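Local coordinates for histidine-containing phosphotransfer protein 2 (Oryza sativa, PDB 1YVI) that relays phosphoryl groups through a histidine between cytokinin sensor histidine kinases and response regulators, as a positive regulator of cytokinin signalling, at residues 94-97 / 98-101; 109-112 / 113-116. One frame throughout, in Å; residues are numbered along the deposited sequence.

Contact 1 (94-97 / 98-101)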
loop_
_atom_site.group_PDB
_atom_site.type_symbol
_atom_site.label_atom_id
_atom_site.label_comp_id
_atom_site.label_asym_id
_atom_site.label_seq_id
_atom_site.Cartn_x
_atom_site.Cartn_y
_atom_site.Cartn_z
ATOM N N VAL A 94 4.225 4.118 2.130
ATOM C CA VAL A 94 4.894 3.104 1.322
ATOM C C VAL A 94 5.621 3.860 0.193
ATOM O O VAL A 94 6.770 3.597 -0.125
ATOM C CB VAL A 94 3.871 2.093 0.762
ATOM C CG1 VAL A 94 4.520 1.077 -0.191
ATOM C CG2 VAL A 94 3.134 1.389 1.918
ATOM N N LYS A 95 4.922 4.808 -0.428
ATOM C CA LYS A 95 5.528 5.579 -1.517
ATOM C C LYS A 95 6.834 6.265 -1.061
ATOM O O LYS A 95 7.841 6.205 -1.774
ATOM C CB LYS A 95 4.493 6.618 -2.074
ATOM C CG LYS A 95 5.085 7.490 -3.142
ATOM C CD LYS A 95 4.194 8.668 -3.498
ATOM C CE LYS A 95 4.216 9.711 -2.388
ATOM N NZ LYS A 95 3.073 10.669 -2.537
ATOM N N PHE A 96 6.828 6.964 0.075
ATOM C CA PHE A 96 8.044 7.677 0.471
ATOM C C PHE A 96 9.186 6.747 0.803
ATOM O O PHE A 96 10.331 7.061 0.482
ATOM C CB PHE A 96 7.816 8.670 1.610
ATOM C CG PHE A 96 6.831 9.724 1.272
ATOM C CD1 PHE A 96 6.896 10.350 0.063
ATOM C CD2 PHE A 96 5.815 10.046 2.145
ATOM C CE1 PHE A 96 5.950 11.315 -0.285
ATOM C CE2 PHE A 96 4.892 11.010 1.797
ATOM C CZ PHE A 96 4.968 11.627 0.590
ATOM N N THR A 97 8.865 5.587 1.364
ATOM C CA THR A 97 9.916 4.562 1.671
ATOM C C THR A 97 10.550 4.056 0.377
ATOM O O THR A 97 11.781 3.950 0.279
ATOM C CB THR A 97 9.303 3.469 2.514
ATOM O OG1 THR A 97 8.837 4.061 3.750
ATOM C CG2 THR A 97 10.344 2.385 2.820
ATOM N N CYS A 98 9.719 3.796 -0.646
ATOM C CA CYS A 98 10.239 3.411 -2.005
ATOM C C CYS A 98 11.190 4.453 -2.623
ATOM O O CYS A 98 12.170 4.113 -3.294
ATOM C CB CYS A 98 9.063 3.155 -2.996
ATOM S SG CYS A 98 8.198 1.618 -2.508
ATOM N N MET A 99 10.856 5.724 -2.433
ATOM C CA MET A 99 11.675 6.821 -2.913
ATOM C C MET A 99 13.074 6.746 -2.347
ATOM O O MET A 99 14.077 6.856 -3.078
ATOM C CB MET A 99 10.995 8.138 -2.562
ATOM C CG MET A 99 9.840 8.417 -3.517
ATOM S SD MET A 99 8.771 9.793 -3.078
ATOM C CE MET A 99 9.844 11.197 -3.309
ATOM N N GLN A 100 13.154 6.508 -1.050
ATOM C CA GLN A 100 14.455 6.497 -0.354
ATOM C C GLN A 100 15.219 5.239 -0.793
ATOM O O GLN A 100 16.437 5.211 -0.933
ATOM C CB GLN A 100 14.195 6.452 1.176
ATOM C CG GLN A 100 15.477 6.315 2.025
ATOM C CD GLN A 100 15.449 7.108 3.348
ATOM O OE1 GLN A 100 14.518 6.996 4.168
ATOM N NE2 GLN A 100 16.495 7.903 3.566
ATOM N N PHE A 101 14.442 4.195 -1.047
ATOM C CA PHE A 101 14.935 2.846 -1.326
ATOM C C PHE A 101 15.859 2.864 -2.539
ATOM O O PHE A 101 16.830 2.087 -2.599
ATOM C CB PHE A 101 13.669 1.943 -1.491
ATOM C CG PHE A 101 13.897 0.456 -1.417
ATOM C CD1 PHE A 101 15.017 -0.161 -1.980
ATOM C CD2 PHE A 101 12.906 -0.361 -0.860
ATOM C CE1 PHE A 101 15.165 -1.568 -1.947
ATOM C CE2 PHE A 101 13.063 -1.796 -0.832
ATOM C CZ PHE A 101 14.188 -2.382 -1.364
#
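M99 lies alongside F96 on the exposed flank of helix 92-106, and its sulfur meets the aromatic ring at its edge: SD of M99 is 3.7 Å from CD1 of F96, close to the ring plane, 83° off the normal. This is an edge-on Met-aromatic contact between residues three apart. Both side chains start anti to their own carbonyl carbons (chi1 -60° for F96, -77° for M99), which sends them the same way along the helix; the thioether then bends at chi3. On the way, CG of M99 passes 3.5 Å from O of K95. The turn beneath is alpha-helical, with successive bonds from i+4 amides, from C98 N to V94 O (3.0 Å) through F101 N to T97 O (3.0 Å). In the helical bundle of this HPt domain, the other flank of the helix faces inward: C98 touches V79 and K83 of helix 72-89, while V94 and C98 barely meet each other, CG1 of V94 being 4.4 Å from SG of C98. OG1 of T97 is hydrogen-bonded to OD2 of D123 in helix 110-142 and to O of K93 in its own helix; the side chain also touches V119 and V120. F101 sets out with CB 3.3 Å from O of T97, but its ring leads away from that turn to A116 of helix 110-142.

Contact 2 (109-112 / 113-116)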
loop_
_atom_site.group_PDB
_atom_site.type_symbol
_atom_site.label_atom_id
_atom_site.label_comp_id
_atom_site.label_asym_id
_atom_site.label_seq_id
_atom_site.Cartn_x
_atom_site.Cartn_y
_atom_site.Cartn_z
ATOM N N SER A 109 23.892 -1.893 -2.401
ATOM C CA SER A 109 23.969 -2.433 -1.054
ATOM C C SER A 109 22.804 -3.406 -0.818
ATOM O O SER A 109 21.684 -3.000 -0.569
ATOM C CB SER A 109 23.822 -1.274 -0.067
ATOM O OG SER A 109 23.965 -1.720 1.279
ATOM N N ARG A 110 23.087 -4.691 -0.833
ATOM C CA ARG A 110 22.085 -5.709 -0.580
ATOM C C ARG A 110 21.476 -5.482 0.812
ATOM O O ARG A 110 20.250 -5.508 0.991
ATOM C CB ARG A 110 22.783 -7.095 -0.622
ATOM C CG ARG A 110 21.820 -8.236 -0.295
ATOM C CD ARG A 110 22.533 -9.523 0.127
ATOM N NE ARG A 110 23.501 -10.022 -0.871
ATOM C CZ ARG A 110 23.258 -10.923 -1.823
ATOM N NH1 ARG A 110 22.042 -11.421 -1.973
ATOM N NH2 ARG A 110 24.237 -11.317 -2.645
ATOM N N ASP A 111 22.343 -5.232 1.802
ATOM C CA ASP A 111 21.881 -5.040 3.176
ATOM C C ASP A 111 21.067 -3.801 3.354
ATOM O O ASP A 111 20.096 -3.830 4.078
ATOM C CB ASP A 111 23.043 -5.088 4.178
ATOM C CG ASP A 111 23.606 -6.509 4.389
ATOM O OD1 ASP A 111 23.224 -7.529 3.728
ATOM O OD2 ASP A 111 24.491 -6.624 5.233
ATOM N N GLY A 112 21.381 -2.722 2.642
ATOM C CA GLY A 112 20.557 -1.522 2.691
ATOM C C GLY A 112 19.154 -1.773 2.069
ATOM O O GLY A 112 18.153 -1.322 2.590
ATOM N N CYS A 113 19.117 -2.452 0.925
ATOM C CA CYS A 113 17.864 -2.859 0.244
ATOM C C CYS A 113 17.042 -3.738 1.195
ATOM O O CYS A 113 15.836 -3.518 1.323
ATOM C CB CYS A 113 18.186 -3.621 -1.052
ATOM S SG CYS A 113 18.838 -2.528 -2.362
ATOM N N LEU A 114 17.695 -4.683 1.885
ATOM C CA LEU A 114 17.005 -5.559 2.835
ATOM C C LEU A 114 16.406 -4.786 3.981
ATOM O O LEU A 114 15.268 -5.046 4.380
ATOM C CB LEU A 114 17.894 -6.739 3.300
ATOM C CG LEU A 114 18.060 -7.922 2.357
ATOM C CD1 LEU A 114 19.251 -8.814 2.835
ATOM C CD2 LEU A 114 16.823 -8.771 2.232
ATOM N N MET A 115 17.128 -3.797 4.486
ATOM C CA MET A 115 16.638 -2.970 5.613
ATOM C C MET A 115 15.550 -2.044 5.125
ATOM O O MET A 115 14.540 -1.852 5.822
ATOM C CB MET A 115 17.753 -2.114 6.245
ATOM C CG MET A 115 18.741 -2.882 7.164
ATOM S SD MET A 115 19.685 -1.625 8.104
ATOM C CE MET A 115 18.502 -1.089 9.372
ATOM N N ALA A 116 15.683 -1.556 3.895
ATOM C CA ALA A 116 14.611 -0.730 3.298
ATOM C C ALA A 116 13.306 -1.541 3.048
ATOM O O ALA A 116 12.196 -1.043 3.271
ATOM C CB ALA A 116 15.114 -0.039 1.989
#
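The chain enters helix 110-142 at S109, whose carbonyl receives a nearly straight bond from C113 N (3.0 Å to S109 O, N-H...O angle 171°), followed by L114 N to R110 O at 2.8 Å and A116 N to G112 O at 2.8 Å. The hydroxyl of S109 folds over the start of the helix: its OG accepts from G112 N at 3.1 Å with an angle of 149°. S109 is thus the N-cap, its side chain engaging an amide of the first turn. In this first turn R110 lies beside L114, one turn further along, the two side chains pointing the same way, with CG of R110 4.1 Å from CD1 of L114. R110 extends with CG anti to its backbone N (chi1 177°) and bends at chi3; its guanidinium leads away from the leucine, and NH1 is hydrogen-bonded to the backbone O of L65 and of Q67, while NH2 makes a weak bond to O of P68. These contacts tie the beginning of helix 110-142 to the end of helix 42-65 and the loop that follows it, within the HPt bundle, and L114 also touches L65. C113 is buried and touches L65 as well as F101 and F104 of helix 92-106; its CB lies 3.5 Å from O of R110. A116 shares that aromatic pair; within its own helix, its CB lies 3.4 Å from the carbonyl O of G112.

How the contacts relate
Contacts 1 and 2 sit on consecutive helices, 92-106 and 110-142, with centres about 13 Å apart. F101 joins them directly: its CZ lies 3.3 Å from the backbone O of C113, and its CD2 is 3.6 Å from CB of A116. T97 adds a more distant touch, CG2 to O of A116 at 3.9 Å. Contact 1 lies about 11 Å from the centre of the chain and contact 2 about 20 Å, on the same side, the latter at the start of its helix. The predicted phosphohistidine, H80, belongs to helix 72-89 and is next in sequence to V79, which C98 of contact 1 touches; H80 is unphosphorylated here.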